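Local coordinates for KaiC-like domain-containing protein (Pyrococcus horikoshii, PDB 2EKD) that is of unknown function but belongs to the P-loop NTPase clan and carries a KaiC-like domain, which suggests nucleotide binding that remains to be established, at residues P42-I48 / V114-G120; V20-G24 / V155-V159; E99-M103 / N142-R146. All blocks are in the same frame, centred on the assembly; numbering follows the deposited sequence.

Contact 1: residues P42-I48 / V114-G120; sequences PIVVDDI and VINPVLG
Ile43 (chi1 and chi2 both m) overlaps Ile115, its CD1 3.4 Å from Ile115 CB, while its CG2 lies 4.2 Å from Pro117 CD. The segments 42-48 and 114-120 run parallel, the axes of strands 44-48 and 114-119 approaching to 4.8 Å at 11°, in a constant register that pairs Pro42 with Val114 and Ile48 with Gly120. Extended backbones give the hydrogen bonds Ile115 N to Pro42 O (2.9 Å), Val44 N to Ile115 O (3.0 Å), Asp46 N to Pro117 O (2.9 Å), Leu119 N to Asp46 O (3.0 Å) and Ile48 N to Leu119 O (3.1 Å). The ladder is interrupted where Val44 O faces Pro117 N at 3.4 Å, since proline has no hydrogen to give. Asn116 (chi1 t) compensates: its ND2 donates to Val44 O at 2.7 Å and, weakly, to Asp46 OD2 at 3.1 Å. Val45 CG1 meets Leu119 CD1 at 4.2 Å, and Ile48 CD1 meets Val118 CG1 at 3.9 Å. This pairing lies in the parallel part of a mixed sheet, consistent with the P-loop NTPase clan. Strand 73-77 flanks 44-48, strand 149-156 flanks 114-119, and helix 29-37 covers the face bearing Ile43, Ile115, Pro117 and Leu119.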
ATOM      1  N   PRO F  42      40.868   6.685  20.630  1.00 28.12           N
ATOM      2  CA  PRO F  42      40.793   7.726  19.600  1.00 27.38           C
ATOM      3  C   PRO F  42      39.448   7.658  18.865  1.00 26.17           C
ATOM      4  O   PRO F  42      38.991   6.574  18.498  1.00 24.23           O
ATOM      5  CB  PRO F  42      41.965   7.382  18.676  1.00 26.62           C
ATOM      6  CG  PRO F  42      42.949   6.722  19.607  1.00 29.10           C
ATOM      7  CD  PRO F  42      42.054   5.834  20.435  1.00 27.68           C
ATOM      8  N   ILE F  43      38.830   8.819  18.654  1.00 25.07           N
ATOM      9  CA  ILE F  43      37.547   8.909  17.959  1.00 23.81           C
ATOM     10  C   ILE F  43      37.714   9.372  16.510  1.00 24.70           C
ATOM     11  O   ILE F  43      38.386  10.363  16.247  1.00 25.87           O
ATOM     12  CB  ILE F  43      36.600   9.925  18.637  1.00 22.37           C
ATOM     13  CG1 ILE F  43      36.252   9.481  20.064  1.00 21.84           C
ATOM     14  CG2 ILE F  43      35.339  10.096  17.790  1.00 22.47           C
ATOM     15  CD1 ILE F  43      35.363   8.261  20.140  1.00 18.85           C
ATOM     16  N   VAL F  44      37.099   8.655  15.577  1.00 24.43           N
ATOM     17  CA  VAL F  44      37.134   9.034  14.171  1.00 22.94           C
ATOM     18  C   VAL F  44      35.704   8.960  13.640  1.00 22.80           C
ATOM     19  O   VAL F  44      35.064   7.905  13.668  1.00 22.05           O
ATOM     20  CB  VAL F  44      38.031   8.112  13.330  1.00 23.85           C
ATOM     21  CG1 VAL F  44      37.943   8.506  11.858  1.00 23.38           C
ATOM     22  CG2 VAL F  44      39.470   8.222  13.800  1.00 25.83           C
ATOM     23  N   VAL F  45      35.210  10.095  13.163  1.00 21.24           N
ATOM     24  CA  VAL F  45      33.858  10.187  12.641  1.00 19.78           C
ATOM     25  C   VAL F  45      33.806  10.173  11.109  1.00 21.92           C
ATOM     26  O   VAL F  45      34.556  10.888  10.443  1.00 22.19           O
ATOM     27  CB  VAL F  45      33.175  11.491  13.134  1.00 19.18           C
ATOM     28  CG1 VAL F  45      31.781  11.618  12.532  1.00 18.59           C
ATOM     29  CG2 VAL F  45      33.110  11.511  14.659  1.00 14.59           C
ATOM     30  N   ASP F  46      32.938   9.335  10.557  1.00 22.04           N
ATOM     31  CA  ASP F  46      32.748   9.295   9.113  1.00 23.16           C
ATOM     32  C   ASP F  46      31.490  10.141   8.914  1.00 22.36           C
ATOM     33  O   ASP F  46      30.380   9.728   9.258  1.00 22.59           O
ATOM     34  CB  ASP F  46      32.534   7.865   8.617  1.00 23.59           C
ATOM     35  CG  ASP F  46      33.799   7.034   8.688  1.00 28.01           C
ATOM     36  OD1 ASP F  46      34.886   7.594   8.435  1.00 32.56           O
ATOM     37  OD2 ASP F  46      33.717   5.824   8.982  1.00 29.16           O
ATOM     38  N   ASP F  47      31.688  11.342   8.387  1.00 21.28           N
ATOM     39  CA  ASP F  47      30.606  12.292   8.184  1.00 20.88           C
ATOM     40  C   ASP F  47      30.028  12.263   6.772  1.00 19.57           C
ATOM     41  O   ASP F  47      30.621  12.786   5.822  1.00 17.75           O
ATOM     42  CB  ASP F  47      31.121  13.687   8.545  1.00 22.09           C
ATOM     43  CG  ASP F  47      30.091  14.767   8.342  1.00 24.17           C
ATOM     44  OD1 ASP F  47      28.889  14.447   8.219  1.00 25.66           O
ATOM     45  OD2 ASP F  47      30.496  15.947   8.324  1.00 26.84           O
ATOM     46  N   ILE F  48      28.863  11.637   6.640  1.00 18.68           N
ATOM     47  CA  ILE F  48      28.203  11.538   5.346  1.00 19.44           C
ATOM     48  C   ILE F  48      27.218  12.683   5.149  1.00 18.58           C
ATOM     49  O   ILE F  48      26.332  12.910   5.977  1.00 18.33           O
ATOM     50  CB  ILE F  48      27.435  10.203   5.197  1.00 18.47           C
ATOM     51  CG1 ILE F  48      28.387   9.020   5.399  1.00 20.31           C
ATOM     52  CG2 ILE F  48      26.801  10.126   3.822  1.00 17.30           C
ATOM     53  CD1 ILE F  48      27.679   7.672   5.556  1.00 17.31           C
ATOM     54  N   VAL F 114      40.047   2.298  17.190  1.00 30.74           N
ATOM     55  CA  VAL F 114      39.377   3.587  17.315  1.00 27.56           C
ATOM     56  C   VAL F 114      37.863   3.399  17.365  1.00 25.01           C
ATOM     57  O   VAL F 114      37.337   2.426  16.825  1.00 24.66           O
ATOM     58  CB  VAL F 114      39.706   4.534  16.115  1.00 27.44           C
ATOM     59  CG1 VAL F 114      41.215   4.679  15.944  1.00 27.22           C
ATOM     60  CG2 VAL F 114      39.090   3.999  14.844  1.00 24.93           C
ATOM     61  N   ILE F 115      37.172   4.313  18.037  1.00 23.88           N
ATOM     62  CA  ILE F 115      35.716   4.267  18.096  1.00 23.25           C
ATOM     63  C   ILE F 115      35.351   5.034  16.832  1.00 23.42           C
ATOM     64  O   ILE F 115      35.792   6.170  16.637  1.00 22.37           O
ATOM     65  CB  ILE F 115      35.171   4.970  19.358  1.00 22.99           C
ATOM     66  CG1 ILE F 115      35.663   4.227  20.609  1.00 23.85           C
ATOM     67  CG2 ILE F 115      33.646   5.001  19.329  1.00 21.08           C
ATOM     68  CD1 ILE F 115      35.354   2.738  20.610  1.00 23.40           C
ATOM     69  N   ASN F 116      34.559   4.402  15.972  1.00 22.60           N
ATOM     70  CA  ASN F 116      34.210   4.971  14.675  1.00 20.66           C
ATOM     71  C   ASN F 116      32.724   5.249  14.433  1.00 19.91           C
ATOM     72  O   ASN F 116      32.007   4.406  13.899  1.00 21.10           O
ATOM     73  CB  ASN F 116      34.746   4.019  13.591  1.00 20.00           C
ATOM     74  CG  ASN F 116      34.549   4.541  12.183  1.00 23.94           C
ATOM     75  OD1 ASN F 116      34.597   3.770  11.224  1.00 25.01           O
ATOM     76  ND2 ASN F 116      34.343   5.852  12.043  1.00 24.93           N
ATOM     77  N   PRO F 117      32.240   6.433  14.835  1.00 18.74           N
ATOM     78  CA  PRO F 117      30.826   6.744  14.611  1.00 18.60           C
ATOM     79  C   PRO F 117      30.631   7.136  13.151  1.00 17.87           C
ATOM     80  O   PRO F 117      31.335   8.005  12.643  1.00 16.16           O
ATOM     81  CB  PRO F 117      30.574   7.931  15.545  1.00 18.94           C
ATOM     82  CG  PRO F 117      31.631   7.757  16.623  1.00 20.94           C
ATOM     83  CD  PRO F 117      32.829   7.371  15.805  1.00 19.92           C
ATOM     84  N   VAL F 118      29.691   6.482  12.479  1.00 17.95           N
ATOM     85  CA  VAL F 118      29.382   6.776  11.080  1.00 16.07           C
ATOM     86  C   VAL F 118      27.999   7.417  11.074  1.00 16.65           C
ATOM     87  O   VAL F 118      27.022   6.800  11.501  1.00 16.80           O
ATOM     88  CB  VAL F 118      29.350   5.494  10.229  1.00 15.79           C
ATOM     89  CG1 VAL F 118      29.038   5.838   8.779  1.00 13.72           C
ATOM     90  CG2 VAL F 118      30.693   4.775  10.322  1.00 16.89           C
ATOM     91  N   LEU F 119      27.917   8.652  10.588  1.00 16.73           N
ATOM     92  CA  LEU F 119      26.657   9.380  10.574  1.00 15.75           C
ATOM     93  C   LEU F 119      26.108   9.678   9.177  1.00 17.68           C
ATOM     94  O   LEU F 119      26.862   9.946   8.237  1.00 17.74           O
ATOM     95  CB  LEU F 119      26.828  10.699  11.336  1.00 16.19           C
ATOM     96  CG  LEU F 119      27.566  10.673  12.685  1.00 16.89           C
ATOM     97  CD1 LEU F 119      27.709  12.101  13.213  1.00 17.55           C
ATOM     98  CD2 LEU F 119      26.814   9.808  13.687  1.00 13.78           C
ATOM     99  N   GLY F 120      24.783   9.618   9.059  1.00 16.82           N
ATOM    100  CA  GLY F 120      24.117   9.923   7.807  1.00 16.30           C
ATOM    101  C   GLY F 120      23.902   8.847   6.761  1.00 17.65           C
ATOM    102  O   GLY F 120      23.537   9.181   5.630  1.00 16.93           O
TER

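Contact 2: residues V20-G24 / V155-V159; sequences VEYSG and VNRNV
Backbone hydrogen bonds set the register of this parallel pair, which joins the end of strand 17-22 to the end of strand 149-156. Val155 N donates to Val20 O (2.8 Å), Tyr22 N to Val155 O (3.0 Å) and Arg157 N to Tyr22 O (3.0 Å), placing Glu21 beside Val155 (CA-CA 5.1 Å) and Tyr22 beside Asn156 (5.0 Å). The last bond comes from the first residue of helix 157-163, so the ladder runs up to the turn from strand into helix. Asn156 (chi1 t) is the N-cap: its OD1 accepts weakly from Val159 N at 3.4 Å. One water completes the junction, donating to Tyr22 O (2.6 Å) and Asn156 OD1 (3.2 Å) and accepting from Asn158 N (2.7 Å). Among the side chains, Glu21 and Val155 share one face of the sheet, with Glu21 CG 4.1 Å from Val155 CG2. Tyr22 (chi1 p) and Asn156 share the other, with Tyr22 CE1 4.0 Å from Asn156 CB. Charge adds a long salt bridge, Glu21 OE1 to Arg157 NE at 3.8 Å, while Lys189 is the stronger partner of Glu21. Across the subunit boundary, Glu173 of the second subunit is hydrogen-bonded to both Tyr22 and Asn156, and Asp169 of the second subunit to Asn158. Strand 17-22, the loop from Ser23 and helix 29-37 occupy positions consistent with the first strand, P-loop and first helix of RecA/KaiC-like NTPases, with 149-156 as the neighbouring strand, although the loop lacks the canonical Walker A lysine; nucleotide binding here is not established.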
ATOM      1  N   VAL F  20      23.056   1.669  15.078  1.00 17.30           N
ATOM      2  CA  VAL F  20      22.369   2.449  16.100  1.00 16.67           C
ATOM      3  C   VAL F  20      21.129   3.064  15.447  1.00 17.18           C
ATOM      4  O   VAL F  20      21.222   4.061  14.719  1.00 17.85           O
ATOM      5  CB  VAL F  20      23.273   3.583  16.647  1.00 17.78           C
ATOM      6  CG1 VAL F  20      22.525   4.389  17.709  1.00 16.97           C
ATOM      7  CG2 VAL F  20      24.552   2.989  17.228  1.00 17.05           C
ATOM      8  N   GLU F  21      19.975   2.454  15.700  1.00 14.71           N
ATOM      9  CA  GLU F  21      18.721   2.916  15.129  1.00 14.60           C
ATOM     10  C   GLU F  21      18.045   3.964  16.000  1.00 14.44           C
ATOM     11  O   GLU F  21      17.914   3.801  17.216  1.00 14.86           O
ATOM     12  CB  GLU F  21      17.788   1.720  14.900  1.00 13.30           C
ATOM     13  CG  GLU F  21      18.440   0.635  14.064  1.00 14.69           C
ATOM     14  CD  GLU F  21      17.556  -0.569  13.812  1.00 16.42           C
ATOM     15  OE1 GLU F  21      16.639  -0.846  14.612  1.00 18.69           O
ATOM     16  OE2 GLU F  21      17.800  -1.262  12.811  1.00 20.14           O
ATOM     17  N   TYR F  22      17.616   5.050  15.372  1.00 13.39           N
ATOM     18  CA  TYR F  22      16.953   6.117  16.105  1.00 14.86           C
ATOM     19  C   TYR F  22      15.851   6.736  15.248  1.00 14.80           C
ATOM     20  O   TYR F  22      15.644   6.318  14.107  1.00 15.65           O
ATOM     21  CB  TYR F  22      17.986   7.173  16.522  1.00 12.68           C
ATOM     22  CG  TYR F  22      18.586   7.974  15.384  1.00 15.37           C
ATOM     23  CD1 TYR F  22      17.975   9.148  14.933  1.00 15.45           C
ATOM     24  CD2 TYR F  22      19.767   7.564  14.758  1.00 13.99           C
ATOM     25  CE1 TYR F  22      18.528   9.894  13.891  1.00 15.56           C
ATOM     26  CE2 TYR F  22      20.325   8.303  13.715  1.00 14.09           C
ATOM     27  CZ  TYR F  22      19.701   9.468  13.286  1.00 15.66           C
ATOM     28  OH  TYR F  22      20.241  10.207  12.252  1.00 15.13           O
ATOM     29  N   SER F  23      15.134   7.704  15.811  1.00 15.41           N
ATOM     30  CA  SER F  23      14.069   8.413  15.096  1.00 17.05           C
ATOM     31  C   SER F  23      14.253   9.912  15.331  1.00 16.86           C
ATOM     32  O   SER F  23      15.071  10.317  16.158  1.00 18.65           O
ATOM     33  CB  SER F  23      12.690   7.997  15.614  1.00 16.71           C
ATOM     34  OG  SER F  23      12.487   8.474  16.938  1.00 20.45           O
ATOM     35  N   GLY F  24      13.482  10.728  14.619  1.00 16.50           N
ATOM     36  CA  GLY F  24      13.577  12.167  14.775  1.00 15.51           C
ATOM     37  C   GLY F  24      13.348  12.672  16.195  1.00 17.99           C
ATOM     38  O   GLY F  24      13.866  13.727  16.563  1.00 16.40           O
ATOM     39  N   VAL F 155      21.654   5.462  12.300  1.00 15.88           N
ATOM     40  CA  VAL F 155      20.713   5.560  11.193  1.00 15.62           C
ATOM     41  C   VAL F 155      19.300   5.869  11.663  1.00 15.57           C
ATOM     42  O   VAL F 155      18.843   5.348  12.682  1.00 15.04           O
ATOM     43  CB  VAL F 155      20.660   4.252  10.365  1.00 16.63           C
ATOM     44  CG1 VAL F 155      22.070   3.854   9.907  1.00 16.17           C
ATOM     45  CG2 VAL F 155      20.022   3.140  11.189  1.00 15.90           C
ATOM     46  N   ASN F 156      18.624   6.743  10.925  1.00 15.27           N
ATOM     47  CA  ASN F 156      17.245   7.080  11.226  1.00 15.67           C
ATOM     48  C   ASN F 156      16.468   5.916  10.608  1.00 15.92           C
ATOM     49  O   ASN F 156      16.272   5.860   9.399  1.00 16.00           O
ATOM     50  CB  ASN F 156      16.852   8.398  10.563  1.00 15.37           C
ATOM     51  CG  ASN F 156      15.459   8.834  10.938  1.00 14.42           C
ATOM     52  OD1 ASN F 156      14.532   8.035  10.915  1.00 16.11           O
ATOM     53  ND2 ASN F 156      15.300  10.112  11.276  1.00 15.06           N
ATOM     54  N   ARG F 157      16.058   4.983  11.460  1.00 19.73           N
ATOM     55  CA  ARG F 157      15.345   3.772  11.060  1.00 21.42           C
ATOM     56  C   ARG F 157      14.136   3.961  10.141  1.00 20.05           C
ATOM     57  O   ARG F 157      14.031   3.294   9.115  1.00 20.43           O
ATOM     58  CB  ARG F 157      14.911   3.001  12.310  1.00 23.20           C
ATOM     59  CG  ARG F 157      14.223   1.682  12.007  1.00 30.59           C
ATOM     60  CD  ARG F 157      13.546   1.111  13.236  1.00 35.07           C
ATOM     61  NE  ARG F 157      13.208  -0.296  13.048  1.00 39.80           N
ATOM     62  CZ  ARG F 157      12.311  -0.743  12.174  1.00 43.13           C
ATOM     63  NH1 ARG F 157      11.645   0.104  11.399  1.00 42.02           N
ATOM     64  NH2 ARG F 157      12.087  -2.048  12.072  1.00 46.62           N
ATOM     65  N   ASN F 158      13.232   4.858  10.513  1.00 19.64           N
ATOM     66  CA  ASN F 158      12.030   5.113   9.725  1.00 20.28           C
ATOM     67  C   ASN F 158      12.323   5.574   8.306  1.00 20.11           C
ATOM     68  O   ASN F 158      11.605   5.211   7.373  1.00 21.44           O
ATOM     69  CB  ASN F 158      11.142   6.146  10.420  1.00 23.54           C
ATOM     70  CG  ASN F 158      10.586   5.640  11.736  1.00 28.25           C
ATOM     71  OD1 ASN F 158      10.372   4.438  11.909  1.00 32.14           O
ATOM     72  ND2 ASN F 158      10.332   6.557  12.667  1.00 30.48           N
ATOM     73  N   VAL F 159      13.361   6.385   8.147  1.00 16.80           N
ATOM     74  CA  VAL F 159      13.740   6.862   6.832  1.00 17.25           C
ATOM     75  C   VAL F 159      14.110   5.680   5.933  1.00 19.90           C
ATOM     76  O   VAL F 159      13.703   5.633   4.775  1.00 20.84           O
ATOM     77  CB  VAL F 159      14.936   7.833   6.915  1.00 15.57           C
ATOM     78  CG1 VAL F 159      15.509   8.078   5.533  1.00 18.41           C
ATOM     79  CG2 VAL F 159      14.492   9.147   7.533  1.00 16.62           C
TER
HETATM   80  O   HOH W   1      13.300   5.923  13.038  1.00 28.99           O

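Contact 3: residues E99-M103 / N142-R146; sequences EQEYM and NYVGR
Along 142-146, a loop between helix 130-141 and strand 149-156, three side chains make a surface contact with the helical residues 99-103. Asn142 (chi1 m) comes first, its ND2 3.9 Å from Glu99 OE2; its stronger tie, through OD1, is to Lys81 of the third subunit. Tyr143 (chi1 m) follows and has the largest area covered, 84 Å². Its ring lies against the side of the helix, touching Glu99, Tyr102 and Met103, with OH 3.0 Å from Glu99 CB, beside the p rotamer of Glu99, and 3.7 Å from Tyr102 CD2. The edge of the Tyr102 ring (chi1 t) points at the face of Tyr143 in an edge-to-face pair, centroids 5.2 Å apart and planes at 62°. Near the plane of the Tyr143 ring, at its edge, lies selenomethionine Met103, with SE 4.4 Å from CE1 of Tyr143. Val144 and Gly145 then form the corner of a type II beta turn; Gly145, with phi 108° and psi -13°, takes the backbone angles usual at the third position, and Arg146 N returns a weak hydrogen bond to Tyr143 O at 3.3 Å. The turn brings Arg146 (chi1 p) back toward the helix, where its NH1 lies 3.4 Å from Met103 CE. The contact rests on aromatic and apolar packing round the Tyr143 ring, while the polar ends of Glu99, Asn142 and Arg146 lie about its margin without a hydrogen bond between the segments.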
ATOM      1  N   GLU F  99      36.015   1.719  -1.957  1.00 70.58           N
ATOM      2  CA  GLU F  99      36.692   1.113  -0.820  1.00 71.30           C
ATOM      3  C   GLU F  99      38.208   1.180  -0.967  1.00 70.65           C
ATOM      4  O   GLU F  99      38.937   0.934  -0.008  1.00 71.59           O
ATOM      5  CB  GLU F  99      36.240  -0.343  -0.635  1.00 72.32           C
ATOM      6  CG  GLU F  99      36.510  -1.262  -1.811  1.00 73.66           C
ATOM      7  CD  GLU F  99      35.968  -2.663  -1.585  1.00 74.95           C
ATOM      8  OE1 GLU F  99      36.381  -3.312  -0.597  1.00 74.98           O
ATOM      9  OE2 GLU F  99      35.128  -3.114  -2.394  1.00 74.81           O
ATOM     10  N   GLN F 100      38.679   1.524  -2.161  1.00 69.93           N
ATOM     11  CA  GLN F 100      40.115   1.628  -2.408  1.00 69.75           C
ATOM     12  C   GLN F 100      40.666   2.958  -1.906  1.00 68.68           C
ATOM     13  O   GLN F 100      41.826   3.045  -1.505  1.00 68.77           O
ATOM     14  CB  GLN F 100      40.425   1.494  -3.904  1.00 71.18           C
ATOM     15  CG  GLN F 100      40.154   0.121  -4.510  1.00 73.05           C
ATOM     16  CD  GLN F 100      38.675  -0.184  -4.653  1.00 74.30           C
ATOM     17  OE1 GLN F 100      37.917   0.615  -5.204  1.00 75.17           O
ATOM     18  NE2 GLN F 100      38.259  -1.348  -4.167  1.00 74.48           N
ATOM     19  N   GLU F 101      39.828   3.992  -1.935  1.00 67.37           N
ATOM     20  CA  GLU F 101      40.232   5.322  -1.491  1.00 66.22           C
ATOM     21  C   GLU F 101      40.150   5.459   0.024  1.00 64.54           C
ATOM     22  O   GLU F 101      40.954   6.164   0.636  1.00 63.87           O
ATOM     23  CB  GLU F 101      39.348   6.388  -2.142  1.00 66.99           C
ATOM     24  CG  GLU F 101      39.382   6.383  -3.659  1.00 68.96           C
ATOM     25  CD  GLU F 101      38.517   7.469  -4.261  1.00 70.01           C
ATOM     26  OE1 GLU F 101      38.783   8.660  -3.992  1.00 70.37           O
ATOM     27  OE2 GLU F 101      37.570   7.133  -5.005  1.00 70.85           O
ATOM     28  N   TYR F 102      39.171   4.786   0.622  1.00 63.33           N
ATOM     29  CA  TYR F 102      38.973   4.825   2.068  1.00 62.17           C
ATOM     30  C   TYR F 102      40.225   4.325   2.789  1.00 62.61           C
ATOM     31  O   TYR F 102      40.744   4.991   3.686  1.00 62.03           O
ATOM     32  CB  TYR F 102      37.763   3.963   2.453  1.00 59.57           C
ATOM     33  CG  TYR F 102      37.341   4.079   3.904  1.00 56.40           C
ATOM     34  CD1 TYR F 102      36.936   5.302   4.438  1.00 54.97           C
ATOM     35  CD2 TYR F 102      37.342   2.965   4.742  1.00 55.10           C
ATOM     36  CE1 TYR F 102      36.542   5.414   5.770  1.00 54.23           C
ATOM     37  CE2 TYR F 102      36.948   3.065   6.077  1.00 53.59           C
ATOM     38  CZ  TYR F 102      36.551   4.291   6.584  1.00 53.92           C
ATOM     39  OH  TYR F 102      36.168   4.397   7.902  1.00 53.03           O
HETATM   40  N   MSE F 103      40.707   3.153   2.383  1.00 63.89           N
HETATM   41  CA  MSE F 103      41.899   2.557   2.981  1.00 65.62           C
HETATM   42  C   MSE F 103      43.098   3.494   2.907  1.00 64.41           C
HETATM   43  O   MSE F 103      43.949   3.503   3.797  1.00 64.32           O
HETATM   44  CB  MSE F 103      42.236   1.238   2.278  1.00 69.65           C
HETATM   45  CG  MSE F 103      41.190   0.152   2.471  1.00 74.57           C
HETATM   46 SE   MSE F 103      40.955  -0.243   4.216  1.00 82.66          SE
HETATM   47  CE  MSE F 103      42.229  -1.479   4.449  1.00 79.40           C
ATOM     48  N   ASN F 142      31.475  -4.863   3.994  1.00 22.69           N
ATOM     49  CA  ASN F 142      32.882  -5.049   3.631  1.00 23.60           C
ATOM     50  C   ASN F 142      33.865  -4.719   4.755  1.00 23.45           C
ATOM     51  O   ASN F 142      34.998  -5.193   4.743  1.00 23.56           O
ATOM     52  CB  ASN F 142      33.253  -4.216   2.392  1.00 26.47           C
ATOM     53  CG  ASN F 142      32.683  -4.791   1.100  1.00 29.21           C
ATOM     54  OD1 ASN F 142      32.571  -6.007   0.940  1.00 31.10           O
ATOM     55  ND2 ASN F 142      32.341  -3.912   0.163  1.00 31.58           N
ATOM     56  N   TYR F 143      33.440  -3.917   5.725  1.00 23.85           N
ATOM     57  CA  TYR F 143      34.328  -3.542   6.815  1.00 26.01           C
ATOM     58  C   TYR F 143      34.023  -4.248   8.125  1.00 27.59           C
ATOM     59  O   TYR F 143      34.693  -4.010   9.131  1.00 27.11           O
ATOM     60  CB  TYR F 143      34.300  -2.027   7.009  1.00 27.53           C
ATOM     61  CG  TYR F 143      34.804  -1.299   5.790  1.00 32.82           C
ATOM     62  CD1 TYR F 143      36.150  -1.371   5.414  1.00 33.88           C
ATOM     63  CD2 TYR F 143      33.923  -0.605   4.961  1.00 33.55           C
ATOM     64  CE1 TYR F 143      36.601  -0.771   4.236  1.00 35.62           C
ATOM     65  CE2 TYR F 143      34.360  -0.007   3.790  1.00 35.78           C
ATOM     66  CZ  TYR F 143      35.694  -0.093   3.431  1.00 36.37           C
ATOM     67  OH  TYR F 143      36.108   0.499   2.266  1.00 39.97           O
ATOM     68  N   VAL F 144      33.010  -5.109   8.114  1.00 27.14           N
ATOM     69  CA  VAL F 144      32.658  -5.863   9.306  1.00 27.84           C
ATOM     70  C   VAL F 144      33.821  -6.802   9.618  1.00 29.06           C
ATOM     71  O   VAL F 144      34.211  -7.621   8.784  1.00 30.24           O
ATOM     72  CB  VAL F 144      31.372  -6.696   9.086  1.00 26.71           C
ATOM     73  CG1 VAL F 144      31.122  -7.603  10.285  1.00 24.74           C
ATOM     74  CG2 VAL F 144      30.184  -5.763   8.886  1.00 24.77           C
ATOM     75  N   GLY F 145      34.390  -6.673  10.809  1.00 29.90           N
ATOM     76  CA  GLY F 145      35.493  -7.539  11.165  1.00 30.98           C
ATOM     77  C   GLY F 145      36.879  -6.916  11.218  1.00 31.89           C
ATOM     78  O   GLY F 145      37.799  -7.558  11.719  1.00 32.78           O
ATOM     79  N   ARG F 146      37.070  -5.701  10.705  1.00 33.40           N
ATOM     80  CA  ARG F 146      38.405  -5.113  10.788  1.00 35.67           C
ATOM     81  C   ARG F 146      38.596  -4.599  12.204  1.00 35.14           C
ATOM     82  O   ARG F 146      37.896  -3.693  12.672  1.00 34.14           O
ATOM     83  CB  ARG F 146      38.634  -4.009   9.741  1.00 38.81           C
ATOM     84  CG  ARG F 146      37.791  -2.770   9.850  1.00 42.91           C
ATOM     85  CD  ARG F 146      38.151  -1.766   8.738  1.00 45.31           C
ATOM     86  NE  ARG F 146      39.388  -1.018   8.990  1.00 45.78           N
ATOM     87  CZ  ARG F 146      40.546  -1.226   8.366  1.00 47.51           C
ATOM     88  NH1 ARG F 146      40.654  -2.170   7.439  1.00 49.07           N
ATOM     89  NH2 ARG F 146      41.602  -0.478   8.658  1.00 45.34           N
TER

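From the N terminus, strand 17-22 leads into 20-24, the first half of contact 2, whose loop closes only at 155-159. Contacts 1 and 3 both nest inside that long loop. Contact 1 opens at 42-48 and closes at 114-120; contact 3 opens between these, at 99-103, and closes at 142-146, so the two cross. Contact 3 joins helix 99-105 to the loop before strand 149-156. The two also touch, Tyr102 OH lying 3.0 Å from Asp46 OD2, a probable hydrogen bond joining that helix to the sheet. Contacts 1 and 2 share the sheet through neighbouring strands 114-119 and 149-156, whereas contacts 2 and 3 lie on opposite sides of the chain's centre.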